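PDB 2CV8: tRNA-splicing endonuclease from Sulfolobus tokodaii, which probably cleaves precursor tRNAs at both splice sites to release the intron, leaving 2',3'-cyclic phosphate and 5'-hydroxyl ends. Local coordinates for residues M1-I12 / G60-G68; R19-P30 / S38-L48. All coordinates share one frame; numbering follows the deposited sequence.

Contact 1: residues M1-I12 / G60-G68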
loop_
_atom_site.group_PDB
_atom_site.type_symbol
_atom_site.label_atom_id
_atom_site.label_comp_id
_atom_site.label_asym_id
_atom_site.label_seq_id
_atom_site.Cartn_x
_atom_site.Cartn_y
_atom_site.Cartn_z
HETATM N N MSE B 1 6.887 12.426 37.747
HETATM C CA MSE B 1 7.441 11.553 36.674
HETATM C C MSE B 1 8.732 12.136 36.098
HETATM O O MSE B 1 8.736 13.200 35.467
HETATM C CB MSE B 1 6.426 11.385 35.546
HETATM C CG MSE B 1 5.067 10.925 36.004
HETATM SE SE MSE B 1 5.169 9.258 36.940
HETATM C CE MSE B 1 5.189 9.930 38.753
ATOM N N ILE B 2 9.835 11.435 36.320
ATOM C CA ILE B 2 11.118 11.876 35.799
ATOM C C ILE B 2 11.812 10.693 35.134
ATOM O O ILE B 2 11.815 9.585 35.663
ATOM C CB ILE B 2 12.013 12.463 36.924
ATOM C CG1 ILE B 2 12.409 13.897 36.568
ATOM C CG2 ILE B 2 13.273 11.610 37.117
ATOM C CD1 ILE B 2 13.257 14.011 35.321
ATOM N N GLY B 3 12.388 10.939 33.965
ATOM C CA GLY B 3 13.070 9.889 33.234
ATOM C C GLY B 3 14.425 10.344 32.744
ATOM O O GLY B 3 14.640 11.524 32.460
ATOM N N GLU B 4 15.347 9.397 32.649
ATOM C CA GLU B 4 16.703 9.680 32.200
ATOM C C GLU B 4 16.891 9.329 30.735
ATOM O O GLU B 4 16.443 8.283 30.271
ATOM C CB GLU B 4 17.721 8.880 33.035
ATOM C CG GLU B 4 18.337 9.625 34.215
ATOM C CD GLU B 4 19.545 10.462 33.822
ATOM O OE1 GLU B 4 20.085 11.172 34.697
ATOM O OE2 GLU B 4 19.961 10.407 32.644
ATOM N N LEU B 5 17.546 10.218 30.007
ATOM C CA LEU B 5 17.836 9.953 28.615
ATOM C C LEU B 5 19.150 9.200 28.629
ATOM O O LEU B 5 20.120 9.640 29.243
ATOM C CB LEU B 5 18.009 11.246 27.824
ATOM C CG LEU B 5 18.576 11.059 26.412
ATOM C CD1 LEU B 5 17.677 10.126 25.608
ATOM C CD2 LEU B 5 18.705 12.419 25.725
ATOM N N VAL B 6 19.171 8.057 27.967
ATOM C CA VAL B 6 20.369 7.248 27.890
ATOM C C VAL B 6 20.463 6.747 26.451
ATOM O O VAL B 6 19.900 5.709 26.097
ATOM C CB VAL B 6 20.313 6.075 28.925
ATOM C CG1 VAL B 6 18.940 5.434 28.921
ATOM C CG2 VAL B 6 21.383 5.043 28.620
ATOM N N LYS B 7 21.165 7.521 25.625
ATOM C CA LYS B 7 21.354 7.204 24.211
ATOM C C LYS B 7 20.127 7.588 23.391
ATOM O O LYS B 7 19.801 8.770 23.246
ATOM C CB LYS B 7 21.630 5.711 24.032
ATOM C CG LYS B 7 22.842 5.208 24.773
ATOM C CD LYS B 7 22.780 3.707 24.909
ATOM C CE LYS B 7 24.124 3.139 25.287
ATOM N NZ LYS B 7 25.151 3.405 24.244
ATOM N N ASP B 8 19.452 6.573 22.860
ATOM C CA ASP B 8 18.258 6.764 22.044
ATOM C C ASP B 8 16.989 6.329 22.789
ATOM O O ASP B 8 15.898 6.259 22.206
ATOM C CB ASP B 8 18.394 5.964 20.749
ATOM C CG ASP B 8 18.697 4.495 20.999
ATOM O OD1 ASP B 8 18.735 3.721 20.018
ATOM O OD2 ASP B 8 18.900 4.114 22.174
ATOM N N LYS B 9 17.139 6.040 24.078
ATOM C CA LYS B 9 16.019 5.621 24.899
ATOM C C LYS B 9 15.924 6.372 26.226
ATOM O O LYS B 9 16.851 7.083 26.622
ATOM C CB LYS B 9 16.093 4.118 25.136
ATOM C CG LYS B 9 15.680 3.337 23.906
ATOM C CD LYS B 9 15.648 1.836 24.143
ATOM C CE LYS B 9 14.967 1.127 22.978
ATOM N NZ LYS B 9 15.564 1.518 21.660
ATOM N N ILE B 10 14.790 6.219 26.902
ATOM C CA ILE B 10 14.563 6.882 28.178
ATOM C C ILE B 10 14.269 5.889 29.292
ATOM O O ILE B 10 13.326 5.104 29.222
ATOM C CB ILE B 10 13.422 7.896 28.051
ATOM C CG1 ILE B 10 13.890 9.047 27.160
ATOM C CG2 ILE B 10 13.002 8.411 29.412
ATOM C CD1 ILE B 10 12.813 9.997 26.788
ATOM N N LEU B 11 15.090 5.949 30.328
ATOM C CA LEU B 11 14.993 5.054 31.468
ATOM C C LEU B 11 14.121 5.595 32.596
ATOM O O LEU B 11 14.237 6.761 32.978
ATOM C CB LEU B 11 16.410 4.796 31.991
ATOM C CG LEU B 11 16.672 3.762 33.081
ATOM C CD1 LEU B 11 16.431 2.359 32.532
ATOM C CD2 LEU B 11 18.108 3.907 33.559
ATOM N N ILE B 12 13.236 4.753 33.120
ATOM C CA ILE B 12 12.388 5.138 34.249
ATOM C C ILE B 12 12.851 4.226 35.386
ATOM O O ILE B 12 12.425 3.067 35.470
ATOM C CB ILE B 12 10.884 4.869 33.982
ATOM C CG1 ILE B 12 10.392 5.703 32.795
ATOM C CG2 ILE B 12 10.066 5.199 35.242
ATOM C CD1 ILE B 12 10.309 7.187 33.072
ATOM N N GLY B 60 2.902 16.769 29.041
ATOM C CA GLY B 60 3.123 17.268 30.387
ATOM C C GLY B 60 3.074 16.184 31.443
ATOM O O GLY B 60 3.106 16.468 32.640
ATOM N N LYS B 61 2.989 14.934 31.003
ATOM C CA LYS B 61 2.942 13.817 31.928
ATOM C C LYS B 61 4.329 13.286 32.285
ATOM O O LYS B 61 4.454 12.311 33.020
ATOM C CB LYS B 61 2.105 12.681 31.334
ATOM C CG LYS B 61 0.602 12.822 31.534
ATOM C CD LYS B 61 -0.022 13.821 30.589
ATOM C CE LYS B 61 -1.546 13.767 30.678
ATOM N NZ LYS B 61 -2.215 14.595 29.630
ATOM N N LEU B 62 5.374 13.937 31.788
ATOM C CA LEU B 62 6.731 13.460 32.037
ATOM C C LEU B 62 7.834 14.484 31.825
ATOM O O LEU B 62 7.803 15.271 30.874
ATOM C CB LEU B 62 7.003 12.262 31.137
ATOM C CG LEU B 62 8.414 11.692 31.068
ATOM C CD1 LEU B 62 8.799 11.099 32.400
ATOM C CD2 LEU B 62 8.456 10.626 29.997
ATOM N N GLU B 63 8.816 14.452 32.717
ATOM C CA GLU B 63 9.970 15.341 32.646
ATOM C C GLU B 63 11.160 14.468 32.300
ATOM O O GLU B 63 11.254 13.334 32.759
ATOM C CB GLU B 63 10.205 16.017 33.995
ATOM C CG GLU B 63 9.435 17.304 34.177
ATOM C CD GLU B 63 10.074 18.463 33.440
ATOM O OE1 GLU B 63 10.393 18.311 32.244
ATOM O OE2 GLU B 63 10.257 19.530 34.057
ATOM N N ILE B 64 12.069 14.982 31.485
ATOM C CA ILE B 64 13.226 14.193 31.112
ATOM C C ILE B 64 14.542 14.890 31.391
ATOM O O ILE B 64 14.676 16.100 31.213
ATOM C CB ILE B 64 13.124 13.759 29.640
ATOM C CG1 ILE B 64 12.143 12.583 29.549
ATOM C CG2 ILE B 64 14.489 13.364 29.096
ATOM C CD1 ILE B 64 11.548 12.393 28.191
ATOM N N VAL B 65 15.510 14.103 31.850
ATOM C CA VAL B 65 16.825 14.615 32.197
ATOM C C VAL B 65 17.925 13.781 31.583
ATOM O O VAL B 65 17.794 12.564 31.455
ATOM C CB VAL B 65 17.020 14.615 33.727
ATOM C CG1 VAL B 65 18.470 14.896 34.076
ATOM C CG2 VAL B 65 16.119 15.656 34.351
ATOM N N SER B 66 19.008 14.448 31.201
ATOM C CA SER B 66 20.162 13.774 30.620
ATOM C C SER B 66 21.387 14.208 31.404
ATOM O O SER B 66 22.027 15.205 31.062
ATOM C CB SER B 66 20.336 14.153 29.153
ATOM O OG SER B 66 21.384 13.400 28.570
ATOM N N ASN B 67 21.699 13.459 32.459
ATOM C CA ASN B 67 22.836 13.767 33.317
ATOM C C ASN B 67 22.848 15.245 33.676
ATOM O O ASN B 67 23.667 16.015 33.176
ATOM C CB ASN B 67 24.153 13.383 32.632
ATOM C CG ASN B 67 24.563 11.947 32.915
ATOM O OD1 ASN B 67 25.549 11.452 32.363
ATOM N ND2 ASN B 67 23.815 11.272 33.784
ATOM N N GLY B 68 21.922 15.637 34.542
ATOM C CA GLY B 68 21.853 17.020 34.962
ATOM C C GLY B 68 21.019 17.898 34.055
ATOM O O GLY B 68 20.116 18.590 34.524
#
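Strands 2-6 and 63-66 run side by side and parallel in the mixed sheet of the N-terminal domain, pairing Ile2 with Glu63, Gly3 with Ile64 and Glu4 with Val65. Four backbone bonds zip them together, and their donors switch strand at each step: Glu63 N to Met1 O, Gly3 N to Glu63 O, Val65 N to Gly3 O at 2.8 Å, and Leu5 N to Val65 O. Ile2, Glu4, Glu63 and Val65 share one face of the sheet. There the tip of Ile2, CD1, leans across its neighbour, 3.4 Å from Val65 CG2 and 3.9 Å from Glu63 CB, so an apolar patch forms on a partly exposed surface. Glu63 sends its carboxylate elsewhere, to a salt bridge with Arg70. The carboxylate of Glu4 bends over toward the strand end, where the poorly ordered amide of Asn67 merely lies near it.

The other face is buried under helices. Gly3 suits its place because, with no side chain, its backbone can lie close under CG2 of Ile10 on the adjoining hairpin strand. Ile64 packs beside Ile10 and against Leu76 and Val57, while Leu62 CD1 lies 4.2 Å from Ile12 CD1. CG anti to the backbone N (chi1 169°) brings Leu5 CD2 to 4.2 Å from Ser66 CB, and Leu5 also meets Leu50 and Ile79. The chemistry is thus divided: main-chain bonds pair the peptide groups facing each other between the strands, branched aliphatic chains fill the helix-covered side, and the more open face carries Glu4 and Glu63 beside the apolar Ile2 and Val65.

Contact 2: residues R19-P30 / S38-L48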
loop_
_atom_site.group_PDB
_atom_site.type_symbol
_atom_site.label_atom_id
_atom_site.label_comp_id
_atom_site.label_asym_id
_atom_site.label_seq_id
_atom_site.Cartn_x
_atom_site.Cartn_y
_atom_site.Cartn_z
ATOM N N ARG B 19 5.311 1.952 36.993
ATOM C CA ARG B 19 3.967 1.374 36.996
ATOM C C ARG B 19 2.863 2.377 36.677
ATOM O O ARG B 19 1.833 2.005 36.116
ATOM C CB ARG B 19 3.674 0.722 38.350
ATOM C CG ARG B 19 4.438 -0.561 38.586
ATOM C CD ARG B 19 4.175 -1.113 39.969
ATOM N NE ARG B 19 4.784 -2.427 40.152
ATOM C CZ ARG B 19 4.748 -3.111 41.291
ATOM N NH1 ARG B 19 4.135 -2.600 42.349
ATOM N NH2 ARG B 19 5.313 -4.311 41.365
ATOM N N LEU B 20 3.069 3.639 37.052
ATOM C CA LEU B 20 2.076 4.677 36.788
ATOM C C LEU B 20 2.075 5.054 35.309
ATOM O O LEU B 20 1.024 5.078 34.663
ATOM C CB LEU B 20 2.357 5.914 37.644
ATOM C CG LEU B 20 2.315 5.690 39.158
ATOM C CD1 LEU B 20 2.526 7.011 39.875
ATOM C CD2 LEU B 20 0.980 5.076 39.557
ATOM N N ILE B 21 3.261 5.337 34.779
ATOM C CA ILE B 21 3.416 5.696 33.376
ATOM C C ILE B 21 2.870 4.580 32.479
ATOM O O ILE B 21 2.311 4.836 31.411
ATOM C CB ILE B 21 4.905 5.943 33.038
ATOM C CG1 ILE B 21 5.441 7.112 33.878
ATOM C CG2 ILE B 21 5.062 6.243 31.553
ATOM C CD1 ILE B 21 6.934 7.338 33.787
ATOM N N TYR B 22 3.028 3.340 32.924
ATOM C CA TYR B 22 2.562 2.198 32.159
ATOM C C TYR B 22 1.054 2.087 32.286
ATOM O O TYR B 22 0.365 1.767 31.322
ATOM C CB TYR B 22 3.217 0.917 32.668
ATOM C CG TYR B 22 2.934 -0.283 31.803
ATOM C CD1 TYR B 22 3.541 -0.428 30.552
ATOM C CD2 TYR B 22 2.041 -1.266 32.220
ATOM C CE1 TYR B 22 3.268 -1.527 29.740
ATOM C CE2 TYR B 22 1.756 -2.368 31.411
ATOM C CZ TYR B 22 2.375 -2.493 30.177
ATOM O OH TYR B 22 2.102 -3.594 29.397
ATOM N N LYS B 23 0.542 2.343 33.484
ATOM C CA LYS B 23 -0.897 2.273 33.702
ATOM C C LYS B 23 -1.605 3.300 32.824
ATOM O O LYS B 23 -2.640 3.000 32.228
ATOM C CB LYS B 23 -1.238 2.526 35.176
ATOM C CG LYS B 23 -1.451 1.255 35.990
ATOM C CD LYS B 23 -1.979 1.554 37.385
ATOM C CE LYS B 23 -2.389 0.275 38.102
ATOM N NZ LYS B 23 -1.262 -0.690 38.258
HETATM N N MSE B 24 -1.032 4.502 32.748
HETATM C CA MSE B 24 -1.596 5.583 31.946
HETATM C C MSE B 24 -2.214 5.072 30.643
HETATM O O MSE B 24 -3.351 5.407 30.310
HETATM C CB MSE B 24 -0.519 6.627 31.620
HETATM C CG MSE B 24 -0.046 7.468 32.801
HETATM SE SE MSE B 24 1.293 8.804 32.290
HETATM C CE MSE B 24 0.221 9.711 30.953
ATOM N N GLY B 25 -1.465 4.259 29.907
ATOM C CA GLY B 25 -1.977 3.739 28.657
ATOM C C GLY B 25 -1.033 2.799 27.942
ATOM O O GLY B 25 -0.896 2.858 26.732
ATOM N N TYR B 26 -0.390 1.915 28.688
ATOM C CA TYR B 26 0.541 0.957 28.103
ATOM C C TYR B 26 1.692 1.619 27.352
ATOM O O TYR B 26 1.852 1.442 26.146
ATOM C CB TYR B 26 -0.200 -0.002 27.166
ATOM C CG TYR B 26 -1.320 -0.760 27.845
ATOM C CD1 TYR B 26 -2.605 -0.220 27.928
ATOM C CD2 TYR B 26 -1.093 -2.016 28.417
ATOM C CE1 TYR B 26 -3.640 -0.911 28.557
ATOM C CE2 TYR B 26 -2.121 -2.717 29.053
ATOM C CZ TYR B 26 -3.396 -2.158 29.116
ATOM O OH TYR B 26 -4.426 -2.850 29.718
ATOM N N TYR B 27 2.485 2.395 28.080
ATOM C CA TYR B 27 3.641 3.055 27.506
ATOM C C TYR B 27 4.891 2.290 27.941
ATOM O O TYR B 27 4.933 1.724 29.037
ATOM C CB TYR B 27 3.751 4.498 28.004
ATOM C CG TYR B 27 2.690 5.436 27.479
ATOM C CD1 TYR B 27 1.443 5.523 28.091
ATOM C CD2 TYR B 27 2.936 6.240 26.371
ATOM C CE1 TYR B 27 0.474 6.391 27.610
ATOM C CE2 TYR B 27 1.969 7.106 25.876
ATOM C CZ TYR B 27 0.747 7.178 26.500
ATOM O OH TYR B 27 -0.199 8.042 26.005
ATOM N N GLY B 28 5.906 2.279 27.085
ATOM C CA GLY B 28 7.145 1.603 27.412
ATOM C C GLY B 28 7.050 0.113 27.677
ATOM O O GLY B 28 5.964 -0.475 27.696
ATOM N N LYS B 29 8.215 -0.491 27.889
ATOM C CA LYS B 29 8.334 -1.915 28.155
ATOM C C LYS B 29 9.261 -2.144 29.343
ATOM O O LYS B 29 10.334 -1.557 29.424
ATOM C CB LYS B 29 8.897 -2.609 26.919
ATOM C CG LYS B 29 9.103 -4.107 27.064
ATOM C CD LYS B 29 9.683 -4.701 25.784
ATOM C CE LYS B 29 9.994 -6.181 25.945
ATOM N NZ LYS B 29 11.035 -6.428 26.982
ATOM N N PRO B 30 8.845 -2.977 30.303
ATOM C CA PRO B 30 9.713 -3.230 31.454
ATOM C C PRO B 30 10.854 -4.140 31.025
ATOM O O PRO B 30 10.700 -4.959 30.113
ATOM C CB PRO B 30 8.778 -3.903 32.451
ATOM C CG PRO B 30 7.446 -3.341 32.101
ATOM C CD PRO B 30 7.471 -3.413 30.593
ATOM N N SER B 38 -0.757 -6.497 33.469
ATOM C CA SER B 38 -1.053 -5.288 34.237
ATOM C C SER B 38 0.241 -4.643 34.723
ATOM O O SER B 38 1.300 -5.281 34.717
ATOM C CB SER B 38 -1.929 -5.620 35.442
ATOM O OG SER B 38 -1.321 -6.613 36.249
ATOM N N ALA B 39 0.159 -3.379 35.134
ATOM C CA ALA B 39 1.335 -2.675 35.635
ATOM C C ALA B 39 1.697 -3.303 36.980
ATOM O O ALA B 39 2.778 -3.096 37.533
ATOM C CB ALA B 39 1.022 -1.202 35.814
ATOM N N GLU B 40 0.762 -4.094 37.479
ATOM C CA GLU B 40 0.894 -4.770 38.746
ATOM C C GLU B 40 2.061 -5.759 38.727
ATOM O O GLU B 40 2.727 -5.968 39.743
ATOM C CB GLU B 40 -0.439 -5.463 39.044
ATOM C CG GLU B 40 -0.729 -5.744 40.496
ATOM C CD GLU B 40 -0.384 -4.595 41.401
ATOM O OE1 GLU B 40 0.810 -4.460 41.752
ATOM O OE2 GLU B 40 -1.300 -3.826 41.759
ATOM N N GLU B 41 2.330 -6.356 37.572
ATOM C CA GLU B 41 3.432 -7.314 37.482
ATOM C C GLU B 41 4.770 -6.726 37.022
ATOM O O GLU B 41 5.670 -7.461 36.632
ATOM C CB GLU B 41 3.031 -8.506 36.591
ATOM C CG GLU B 41 2.327 -8.149 35.288
ATOM C CD GLU B 41 1.698 -9.367 34.606
ATOM O OE1 GLU B 41 2.439 -10.318 34.270
ATOM O OE2 GLU B 41 0.458 -9.367 34.411
ATOM N N ILE B 42 4.900 -5.404 37.084
ATOM C CA ILE B 42 6.134 -4.727 36.682
ATOM C C ILE B 42 7.021 -4.494 37.904
ATOM O O ILE B 42 6.592 -3.871 38.880
ATOM C CB ILE B 42 5.847 -3.341 36.012
ATOM C CG1 ILE B 42 5.109 -3.539 34.685
ATOM C CG2 ILE B 42 7.162 -2.581 35.788
ATOM C CD1 ILE B 42 4.725 -2.237 33.978
ATOM N N ASN B 43 8.254 -4.987 37.850
ATOM C CA ASN B 43 9.190 -4.829 38.960
ATOM C C ASN B 43 10.543 -4.357 38.485
ATOM O O ASN B 43 11.477 -4.238 39.271
ATOM C CB ASN B 43 9.377 -6.144 39.706
ATOM C CG ASN B 43 8.127 -6.585 40.413
ATOM O OD1 ASN B 43 7.211 -7.144 39.802
ATOM N ND2 ASN B 43 8.066 -6.322 41.715
ATOM N N SER B 44 10.651 -4.101 37.193
ATOM C CA SER B 44 11.904 -3.637 36.639
ATOM C C SER B 44 11.675 -2.291 35.979
ATOM O O SER B 44 10.560 -1.974 35.577
ATOM C CB SER B 44 12.442 -4.647 35.629
ATOM O OG SER B 44 11.504 -4.893 34.595
ATOM N N GLU B 45 12.739 -1.502 35.886
ATOM C CA GLU B 45 12.690 -0.179 35.282
ATOM C C GLU B 45 11.929 -0.163 33.967
ATOM O O GLU B 45 12.092 -1.034 33.129
ATOM C CB GLU B 45 14.112 0.357 35.074
ATOM C CG GLU B 45 15.153 -0.689 34.742
ATOM C CD GLU B 45 15.809 -1.269 35.978
ATOM O OE1 GLU B 45 16.821 -1.985 35.841
ATOM O OE2 GLU B 45 15.313 -1.005 37.089
ATOM N N LEU B 46 11.086 0.842 33.808
ATOM C CA LEU B 46 10.283 0.996 32.612
ATOM C C LEU B 46 11.164 1.632 31.548
ATOM O O LEU B 46 11.853 2.614 31.809
ATOM C CB LEU B 46 9.077 1.897 32.934
ATOM C CG LEU B 46 7.803 1.932 32.079
ATOM C CD1 LEU B 46 7.958 2.882 30.919
ATOM C CD2 LEU B 46 7.479 0.510 31.609
ATOM N N ILE B 47 11.167 1.062 30.351
ATOM C CA ILE B 47 11.958 1.633 29.274
ATOM C C ILE B 47 11.089 2.242 28.177
ATOM O O ILE B 47 10.288 1.561 27.548
ATOM C CB ILE B 47 12.918 0.588 28.687
ATOM C CG1 ILE B 47 14.091 0.415 29.657
ATOM C CG2 ILE B 47 13.423 1.031 27.316
ATOM C CD1 ILE B 47 15.273 -0.311 29.092
ATOM N N LEU B 48 11.248 3.543 27.969
ATOM C CA LEU B 48 10.486 4.268 26.962
ATOM C C LEU B 48 11.360 4.640 25.785
ATOM O O LEU B 48 12.523 4.984 25.952
ATOM C CB LEU B 48 9.899 5.556 27.550
ATOM C CG LEU B 48 8.795 5.493 28.612
ATOM C CD1 LEU B 48 8.440 6.924 29.041
ATOM C CD2 LEU B 48 7.558 4.759 28.058
#
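Lys29 and Ile47 form an antiparallel hydrogen-bonded pair, Lys29 N to Ile47 O and Ile47 N to Lys29 O both 2.9 Å, and Pro30 follows opposite Leu46 as a non-hydrogen-bonded pair, a position where a proline without N-H costs no bond. Before it, Gly28, with positive phi, packs its backbone directly on Leu46 and Leu48.

Earlier in the first segment, helix 19-25 meets the turn at 39-42. Arg19, extended from CG to NE, grips Ile42 O side-on with two nitrogens, NE at 2.6 Å and NH2 at 2.8 Å; the oxygen lies near the guanidinium plane. Arg19 NH1 and Glu40 OE1, 3.9 Å apart, make only a long salt bridge, with no N-H directed at the carboxylate. Ile42 CD1 sits over the face of the Tyr22 ring, 3.7 Å from its centroid, a CH-pi contact, while Ala39 CB comes at the ring's edge. Pro30 CG touches the same methyl at 3.5 Å. Tyr22 OH is hydrogen-bonded to Pro36 O.

Leu46 and Leu48 reach Ile21, and with Ile12 of strand 9-12 and Leu56 they form the apolar layer between helix 15-25, helix 50-58 and the sheet; Arg105 of strand 103-106 lies against Tyr22 and donates a hydrogen bond from NH2 to Gly28 O.

From the N terminus, the chain makes strand 2-6, turns back at residues 6-9 into strand 9-12, and runs straight into helix 15-25. Contact 2 then closes a short loop: strand 29-30 meets strand 46-49 after a fifteen-residue connection that includes a short 3-10 segment. Helix 50-58 follows and carries the chain to strand 63-66, where contact 1 closes the longer loop with strand 2-6, so contact 2 is nested inside it. The two meet in one sheet, since strand 9-12 pairs with strand 46-49 through Ile10 N to Leu48 O and Ile12 N to Leu46 O. Contact 1 joins two strands within that sheet; contact 2 ties edge strand 29-30 to strand 46-49, and helix 15-25 to the segment leading into it.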